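Local coordinates for monosaccharide ABC transporter substrate-binding protein, CUT2 family (Acidothermus cellulolyticus, PDB 4RU1) that binds myo-inositol between two lobes and probably serves as the extracytoplasmic carbohydrate receptor of an ABC importer, at residues 111-125 and 272-284. Numbering follows the deposited sequence.
Sequences IDQWKESGALMYFGQ and DTIGGGEAVKTGP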
ATOM      1  N   ILE A 111      -7.805   2.285   6.889  1.00 14.12           N
ATOM      2  CA  ILE A 111      -8.886   1.331   7.029  1.00 14.77           C
ATOM      3  C   ILE A 111      -9.652   1.551   8.382  1.00 18.09           C
ATOM      4  O   ILE A 111     -10.829   1.318   8.430  1.00 16.32           O
ATOM      5  CB  ILE A 111      -8.379  -0.129   6.908  1.00 14.23           C
ATOM      6  CG1 ILE A 111      -9.567  -1.102   6.822  1.00 16.19           C
ATOM      7  CG2 ILE A 111      -7.481  -0.521   8.124  1.00 16.76           C
ATOM      8  CD1 ILE A 111      -9.156  -2.506   6.469  1.00 17.42           C
ATOM      9  N   ASP A 112      -8.952   2.010   9.430  0.50 17.78           N
ATOM     10  CA  ASP A 112      -9.548   2.282  10.763  0.50 28.98           C
ATOM     11  C   ASP A 112     -10.293   3.639  10.872  0.50 21.12           C
ATOM     12  O   ASP A 112     -11.043   3.895  11.836  0.50 24.51           O
ATOM     13  CB  ASP A 112      -8.425   2.264  11.827  0.50 22.04           C
ATOM     14  CG  ASP A 112      -7.579   0.978  11.809  0.50 41.95           C
ATOM     15  OD1 ASP A 112      -8.141  -0.143  11.699  0.50 32.62           O
ATOM     16  OD2 ASP A 112      -6.329   1.104  11.943  0.50 34.74           O
ATOM     17  N   GLN A 113     -10.084   4.523   9.908  1.00 15.56           N
ATOM     18  CA  GLN A 113     -10.581   5.909   9.989  1.00 17.93           C
ATOM     19  C   GLN A 113     -11.549   6.358   8.896  1.00 18.95           C
ATOM     20  O   GLN A 113     -12.065   7.480   8.932  1.00 21.15           O
ATOM     21  CB  GLN A 113      -9.379   6.833   9.988  1.00 16.66           C
ATOM     22  CG  GLN A 113      -8.492   6.637  11.188  1.00 22.24           C
ATOM     23  CD  GLN A 113      -7.413   5.601  11.022  1.00 19.33           C
ATOM     24  OE1 GLN A 113      -7.071   5.171   9.888  1.00 19.46           O
ATOM     25  NE2 GLN A 113      -6.844   5.202  12.136  1.00 33.41           N
ATOM     26  N   TRP A 114     -11.787   5.549   7.867  1.00 16.16           N
ATOM     27  CA  TRP A 114     -12.582   6.048   6.743  1.00 12.84           C
ATOM     28  C   TRP A 114     -14.034   6.231   7.156  1.00 15.56           C
ATOM     29  O   TRP A 114     -14.676   7.163   6.708  1.00 16.98           O
ATOM     30  CB  TRP A 114     -12.508   5.125   5.494  1.00 15.77           C
ATOM     31  CG  TRP A 114     -13.030   3.779   5.730  1.00 13.92           C
ATOM     32  CD1 TRP A 114     -12.360   2.751   6.234  1.00 16.70           C
ATOM     33  CD2 TRP A 114     -14.394   3.336   5.558  1.00 15.45           C
ATOM     34  NE1 TRP A 114     -13.191   1.675   6.395  1.00 15.59           N
ATOM     35  CE2 TRP A 114     -14.443   1.991   5.916  1.00 14.79           C
ATOM     36  CE3 TRP A 114     -15.535   3.912   4.992  1.00 13.96           C
ATOM     37  CZ2 TRP A 114     -15.636   1.272   5.881  1.00 19.80           C
ATOM     38  CZ3 TRP A 114     -16.687   3.221   4.994  1.00 15.54           C
ATOM     39  CH2 TRP A 114     -16.740   1.910   5.401  1.00 15.71           C
ATOM     40  N   LYS A 115     -14.595   5.378   7.963  1.00 19.06           N
ATOM     41  CA  LYS A 115     -16.031   5.428   8.214  1.00 17.17           C
ATOM     42  C   LYS A 115     -16.423   6.668   8.955  1.00 13.64           C
ATOM     43  O   LYS A 115     -17.429   7.331   8.533  1.00 18.35           O
ATOM     44  CB  LYS A 115     -16.447   4.182   8.997  1.00 21.71           C
ATOM     45  CG  LYS A 115     -17.873   3.826   8.797  1.00 22.41           C
ATOM     46  CD  LYS A 115     -18.156   2.484   9.415  1.00 21.18           C
ATOM     47  CE  LYS A 115     -19.651   2.244   9.313  1.00 22.09           C
ATOM     48  NZ  LYS A 115     -19.968   0.869   9.782  1.00 20.87           N
ATOM     49  N   GLU A 116     -15.613   7.095   9.916  1.00 20.86           N
ATOM     50  CA  GLU A 116     -15.895   8.341  10.684  1.00 24.00           C
ATOM     51  C   GLU A 116     -15.954   9.557   9.761  1.00 20.29           C
ATOM     52  O   GLU A 116     -16.623  10.529  10.097  1.00 20.99           O
ATOM     53  CB  GLU A 116     -14.812   8.654  11.736  1.00 30.40           C
ATOM     54  CG  GLU A 116     -14.175   7.567  12.607  1.00 68.62           C
ATOM     55  CD  GLU A 116     -12.633   7.655  12.668  1.00 82.30           C
ATOM     56  OE1 GLU A 116     -12.049   8.610  12.114  1.00 47.82           O
ATOM     57  OE2 GLU A 116     -11.976   6.762  13.261  1.00 36.59           O
ATOM     58  N   SER A 117     -15.167   9.523   8.686  1.00 17.80           N
ATOM     59  CA  SER A 117     -15.037  10.633   7.759  1.00 17.91           C
ATOM     60  C   SER A 117     -16.295  10.870   6.919  1.00 21.25           C
ATOM     61  O   SER A 117     -16.476  11.967   6.351  1.00 19.97           O
ATOM     62  CB  SER A 117     -13.816  10.482   6.821  1.00 18.09           C
ATOM     63  OG  SER A 117     -14.094   9.586   5.746  1.00 18.34           O
ATOM     64  N   GLY A 118     -17.199   9.875   6.864  1.00 17.01           N
ATOM     65  CA  GLY A 118     -18.350   9.901   5.915  1.00 18.16           C
ATOM     66  C   GLY A 118     -18.096   9.279   4.552  1.00 15.35           C
ATOM     67  O   GLY A 118     -18.943   9.255   3.723  1.00 16.61           O
ATOM     68  N   ALA A 119     -16.847   8.905   4.303  1.00 14.14           N
ATOM     69  CA  ALA A 119     -16.547   8.060   3.168  1.00 14.31           C
ATOM     70  C   ALA A 119     -17.511   6.820   3.154  1.00 15.50           C
ATOM     71  O   ALA A 119     -17.827   6.255   4.192  1.00 17.00           O
ATOM     72  CB  ALA A 119     -15.117   7.643   3.140  1.00 14.90           C
ATOM     73  N   LEU A 120     -17.928   6.452   1.936  1.00 14.77           N
ATOM     74  CA  LEU A 120     -18.992   5.438   1.762  1.00 14.47           C
ATOM     75  C   LEU A 120     -18.431   4.033   1.871  1.00 17.63           C
ATOM     76  O   LEU A 120     -19.153   3.118   2.232  1.00 14.26           O
ATOM     77  CB  LEU A 120     -19.668   5.514   0.382  1.00 19.66           C
ATOM     78  CG  LEU A 120     -20.323   6.825   0.008  1.00 16.52           C
ATOM     79  CD1 LEU A 120     -20.756   6.912  -1.456  1.00 18.82           C
ATOM     80  CD2 LEU A 120     -21.473   7.038   0.958  1.00 21.39           C
ATOM     81  N   MET A 121     -17.194   3.843   1.429  1.00 13.57           N
ATOM     82  CA  MET A 121     -16.636   2.504   1.245  1.00 15.09           C
ATOM     83  C   MET A 121     -15.103   2.572   1.426  1.00 13.39           C
ATOM     84  O   MET A 121     -14.507   3.671   1.399  1.00 13.39           O
ATOM     85  CB  MET A 121     -16.886   2.042  -0.141  1.00 14.05           C
ATOM     86  CG  MET A 121     -18.297   1.749  -0.615  1.00 17.73           C
ATOM     87  SD  MET A 121     -18.577   1.281  -2.316  1.00  8.36           S
ATOM     88  CE  MET A 121     -19.258   2.829  -3.030  1.00 16.58           C
ATOM     89  N   TYR A 122     -14.454   1.434   1.558  1.00 11.99           N
ATOM     90  CA  TYR A 122     -13.016   1.381   1.635  1.00 14.07           C
ATOM     91  C   TYR A 122     -12.523   0.147   0.956  1.00 17.54           C
ATOM     92  O   TYR A 122     -13.133  -0.923   1.142  1.00 14.09           O
ATOM     93  CB  TYR A 122     -12.513   1.276   3.070  1.00 15.56           C
ATOM     94  CG  TYR A 122     -10.991   1.337   3.250  1.00 12.48           C
ATOM     95  CD1 TYR A 122     -10.287   2.507   3.423  1.00 13.46           C
ATOM     96  CD2 TYR A 122     -10.250   0.159   3.275  1.00 14.47           C
ATOM     97  CE1 TYR A 122      -8.890   2.523   3.530  1.00 13.57           C
ATOM     98  CE2 TYR A 122      -8.823   0.155   3.379  1.00 14.44           C
ATOM     99  CZ  TYR A 122      -8.174   1.372   3.544  1.00 12.77           C
ATOM    100  OH  TYR A 122      -6.822   1.432   3.745  1.00 15.67           O
ATOM    101  N   PHE A 123     -11.451   0.239   0.179  1.00 14.12           N
ATOM    102  CA  PHE A 123     -10.776  -0.918  -0.522  1.00 13.50           C
ATOM    103  C   PHE A 123      -9.307  -0.982  -0.146  1.00 14.49           C
ATOM    104  O   PHE A 123      -8.547  -0.011  -0.372  1.00 12.66           O
ATOM    105  CB  PHE A 123     -10.920  -0.766  -2.067  1.00 13.70           C
ATOM    106  CG  PHE A 123     -12.360  -0.753  -2.514  1.00 11.34           C
ATOM    107  CD1 PHE A 123     -13.050   0.417  -2.488  1.00 13.36           C
ATOM    108  CD2 PHE A 123     -13.052  -1.945  -2.748  1.00 18.02           C
ATOM    109  CE1 PHE A 123     -14.411   0.432  -2.806  1.00 18.98           C
ATOM    110  CE2 PHE A 123     -14.402  -1.936  -3.068  1.00 19.17           C
ATOM    111  CZ  PHE A 123     -15.059  -0.730  -3.090  1.00 22.44           C
ATOM    112  N   GLY A 124      -8.917  -2.110   0.448  1.00 12.62           N
ATOM    113  CA  GLY A 124      -7.530  -2.413   0.724  1.00  9.47           C
ATOM    114  C   GLY A 124      -7.387  -3.565   1.604  1.00 13.68           C
ATOM    115  O   GLY A 124      -8.348  -4.311   1.865  1.00 14.99           O
ATOM    116  N   GLN A 125      -6.208  -3.694   2.195  1.00 15.17           N
ATOM    117  CA  GLN A 125      -6.000  -4.804   3.120  1.00 18.29           C
ATOM    118  C   GLN A 125      -5.850  -4.295   4.530  1.00 15.95           C
ATOM    119  O   GLN A 125      -5.425  -3.129   4.777  1.00 16.90           O
ATOM    120  CB  GLN A 125      -4.852  -5.698   2.636  1.00 33.49           C
ATOM    121  CG  GLN A 125      -3.543  -5.684   3.351  1.00 18.96           C
ATOM    122  CD  GLN A 125      -2.395  -6.266   2.572  1.00 13.09           C
ATOM    123  OE1 GLN A 125      -2.602  -7.151   1.751  1.00 16.51           O
ATOM    124  NE2 GLN A 125      -1.208  -5.775   2.820  1.00 15.36           N
ATOM    125  N   ASP A 272     -25.680   1.992  -5.376  1.00 15.37           N
ATOM    126  CA  ASP A 272     -25.158   0.820  -4.686  1.00 16.57           C
ATOM    127  C   ASP A 272     -23.865   1.084  -3.938  1.00 16.48           C
ATOM    128  O   ASP A 272     -23.059   1.948  -4.363  1.00 15.24           O
ATOM    129  CB  ASP A 272     -24.887  -0.290  -5.673  1.00 14.77           C
ATOM    130  CG  ASP A 272     -26.137  -0.982  -6.165  1.00 13.30           C
ATOM    131  OD1 ASP A 272     -26.871  -1.477  -5.290  1.00 15.15           O
ATOM    132  OD2 ASP A 272     -26.353  -1.105  -7.412  1.00 16.35           O
ATOM    133  N   THR A 273     -23.617   0.267  -2.876  1.00 15.23           N
ATOM    134  CA  THR A 273     -22.337   0.219  -2.183  1.00 15.39           C
ATOM    135  C   THR A 273     -21.853  -1.224  -2.168  1.00 13.99           C
ATOM    136  O   THR A 273     -22.637  -2.136  -2.551  1.00 14.40           O
ATOM    137  CB  THR A 273     -22.402   0.689  -0.758  1.00 16.81           C
ATOM    138  OG1 THR A 273     -23.321  -0.165  -0.067  1.00 15.71           O
ATOM    139  CG2 THR A 273     -22.815   2.189  -0.724  1.00 16.92           C
ATOM    140  N   ILE A 274     -20.580  -1.417  -1.834  1.00 14.12           N
ATOM    141  CA  ILE A 274     -20.008  -2.740  -1.678  1.00 14.69           C
ATOM    142  C   ILE A 274     -19.346  -2.785  -0.332  1.00 10.78           C
ATOM    143  O   ILE A 274     -18.668  -1.803   0.036  1.00 13.68           O
ATOM    144  CB  ILE A 274     -18.976  -3.139  -2.739  1.00 18.39           C
ATOM    145  CG1 ILE A 274     -19.411  -2.827  -4.206  1.00 17.74           C
ATOM    146  CG2 ILE A 274     -18.613  -4.633  -2.556  1.00 14.83           C
ATOM    147  CD1 ILE A 274     -18.205  -2.761  -5.154  1.00 23.54           C
ATOM    148  N   GLY A 275     -19.545  -3.813   0.452  1.00 14.27           N
ATOM    149  CA  GLY A 275     -18.911  -3.934   1.782  1.00 15.59           C
ATOM    150  C   GLY A 275     -19.795  -3.771   2.985  1.00 19.03           C
ATOM    151  O   GLY A 275     -19.354  -4.075   4.087  1.00 17.33           O
ATOM    152  N   GLY A 276     -21.003  -3.241   2.799  1.00 22.97           N
ATOM    153  CA  GLY A 276     -21.970  -3.045   3.899  1.00 25.24           C
ATOM    154  C   GLY A 276     -21.437  -2.387   5.140  1.00 18.69           C
ATOM    155  O   GLY A 276     -21.591  -2.914   6.278  1.00 25.71           O
ATOM    156  N   GLY A 277     -20.807  -1.222   5.017  1.00 21.00           N
ATOM    157  CA  GLY A 277     -20.307  -0.482   6.176  1.00 23.84           C
ATOM    158  C   GLY A 277     -18.973  -0.921   6.705  1.00 17.32           C
ATOM    159  O   GLY A 277     -18.481  -0.415   7.703  1.00 19.62           O
ATOM    160  N   GLU A 278     -18.394  -1.946   6.038  1.00 21.07           N
ATOM    161  CA  GLU A 278     -17.052  -2.380   6.386  1.00 17.92           C
ATOM    162  C   GLU A 278     -16.206  -2.425   5.118  1.00 13.87           C
ATOM    163  O   GLU A 278     -16.733  -2.406   3.986  1.00 15.40           O
ATOM    164  CB  GLU A 278     -17.020  -3.697   7.190  1.00 20.35           C
ATOM    165  CG  GLU A 278     -17.835  -3.554   8.502  1.00 17.74           C
ATOM    166  CD  GLU A 278     -17.619  -4.615   9.567  1.00 27.57           C
ATOM    167  OE1 GLU A 278     -16.821  -5.551   9.330  1.00 27.10           O
ATOM    168  OE2 GLU A 278     -18.273  -4.481  10.648  1.00 19.50           O
ATOM    169  N   ALA A 279     -14.904  -2.484   5.331  1.00 14.97           N
ATOM    170  CA  ALA A 279     -13.967  -2.491   4.227  1.00 14.64           C
ATOM    171  C   ALA A 279     -14.172  -3.713   3.350  1.00 15.64           C
ATOM    172  O   ALA A 279     -14.557  -4.805   3.801  1.00 16.38           O
ATOM    173  CB  ALA A 279     -12.500  -2.421   4.720  1.00 16.95           C
ATOM    174  N   VAL A 280     -13.937  -3.533   2.060  1.00 15.72           N
ATOM    175  CA  VAL A 280     -13.756  -4.603   1.072  1.00 14.16           C
ATOM    176  C   VAL A 280     -12.269  -4.962   0.949  1.00 13.41           C
ATOM    177  O   VAL A 280     -11.441  -4.132   0.598  1.00 14.33           O
ATOM    178  CB  VAL A 280     -14.255  -4.181  -0.282  1.00 11.00           C
ATOM    179  CG1 VAL A 280     -14.009  -5.258  -1.337  1.00 14.83           C
ATOM    180  CG2 VAL A 280     -15.737  -3.853  -0.136  1.00 13.90           C
ATOM    181  N   LYS A 281     -11.954  -6.241   1.188  1.00 13.42           N
ATOM    182  CA  LYS A 281     -10.608  -6.699   1.342  1.00 12.91           C
ATOM    183  C   LYS A 281     -10.013  -7.040  -0.005  1.00 15.03           C
ATOM    184  O   LYS A 281     -10.700  -7.609  -0.860  1.00 15.32           O
ATOM    185  CB  LYS A 281     -10.589  -7.971   2.144  1.00 14.87           C
ATOM    186  CG  LYS A 281     -11.061  -7.890   3.549  1.00 16.92           C
ATOM    187  CD  LYS A 281     -10.829  -9.254   4.216  1.00 23.76           C
ATOM    188  CE  LYS A 281     -11.560  -9.325   5.529  1.00 29.34           C
ATOM    189  NZ  LYS A 281     -13.029  -9.440   5.331  1.00 29.12           N
ATOM    190  N   THR A 282      -8.764  -6.608  -0.224  1.00 16.19           N
ATOM    191  CA  THR A 282      -8.025  -6.915  -1.458  1.00 13.37           C
ATOM    192  C   THR A 282      -6.804  -7.765  -1.130  1.00 12.74           C
ATOM    193  O   THR A 282      -5.963  -8.052  -2.005  1.00 14.04           O
ATOM    194  CB  THR A 282      -7.632  -5.586  -2.188  1.00 12.34           C
ATOM    195  OG1 THR A 282      -6.801  -4.864  -1.251  1.00 14.00           O
ATOM    196  CG2 THR A 282      -8.834  -4.761  -2.509  1.00 12.73           C
ATOM    197  N   GLY A 283      -6.652  -8.086   0.172  1.00 13.27           N
ATOM    198  CA  GLY A 283      -5.477  -8.917   0.677  1.00 14.78           C
ATOM    199  C   GLY A 283      -5.711  -9.057   2.149  1.00 16.32           C
ATOM    200  O   GLY A 283      -6.765  -8.624   2.623  1.00 18.47           O
ATOM    201  N   PRO A 284      -4.795  -9.632   2.897  1.00 13.93           N
ATOM    202  CA  PRO A 284      -3.484 -10.062   2.426  1.00 12.80           C
ATOM    203  C   PRO A 284      -3.542 -11.448   1.801  1.00 14.56           C
ATOM    204  O   PRO A 284      -4.376 -12.253   2.190  1.00 15.91           O
ATOM    205  CB  PRO A 284      -2.653 -10.128   3.695  1.00 12.56           C
ATOM    206  CG  PRO A 284      -3.637 -10.459   4.756  1.00 15.85           C
ATOM    207  CD  PRO A 284      -4.918  -9.763   4.340  1.00 14.16           C
TER
HETATM  208  O   HOH W   1     -13.490  -1.026   7.641  1.00 22.89           O
HETATM  209  O   HOH W   2     -19.287   0.355   2.935  1.00 18.13           O
HETATM  210  O   HOH W   3     -16.714  -0.694   1.889  1.00 15.47           O
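M121 meets the 272-284 segment through its thioether: SD accepts a weak bond from I274 N at 3.4 Å, CG lies against the I274 carbonyl, and a bend at chi3 of -104° carries CE to the backbone of D272 and T273. A279 brings its methyl against two side chains at once, Y122 CD2 at 3.7 Å and I111 CD1 at 3.8 Å, while its backbone N makes a weak bond to a water that also accepts from W114 NE1.

At the other end of the contact, Q125 reaches along G283 and P284. Its CB lies 3.5 Å from G283 O, and the chain, extended beyond CG, brings OE1 to 3.1 Å from P284 CA, next to the cis peptide bond that precedes the proline; NE2 is bonded to E127.

Between these ends strand 121-124 runs parallel to 280-281. V280 N gives to Y122 O at 2.9 Å, G124 N to V280 O at 3.2 Å, and T282 N to G124 O at 3.1 Å. F123 and V280 lie side by side, pointing the same way, with I274 CD1 at the F123 ring edge.

Around the type I' turn G275-E278, K115 NZ donates to G277 O. Ordered waters also bridge the segments, one from Y122 N to the carbonyls of I274 and E278, another from L120 O to G277 N.

In the periplasmic-binding-protein fold this places a short, weakly bonded strand at the edge of the parallel sheet of one lobe, 121-124 lying between 104-107 and 280-281. Helix 253-270 covers the F123 and M121 side through E259 and S263, W114 and Y122 rest on A106 of strand 104-107, and T282 OG1 is bonded to the carbonyl of Q251, a residue of the inositol pocket.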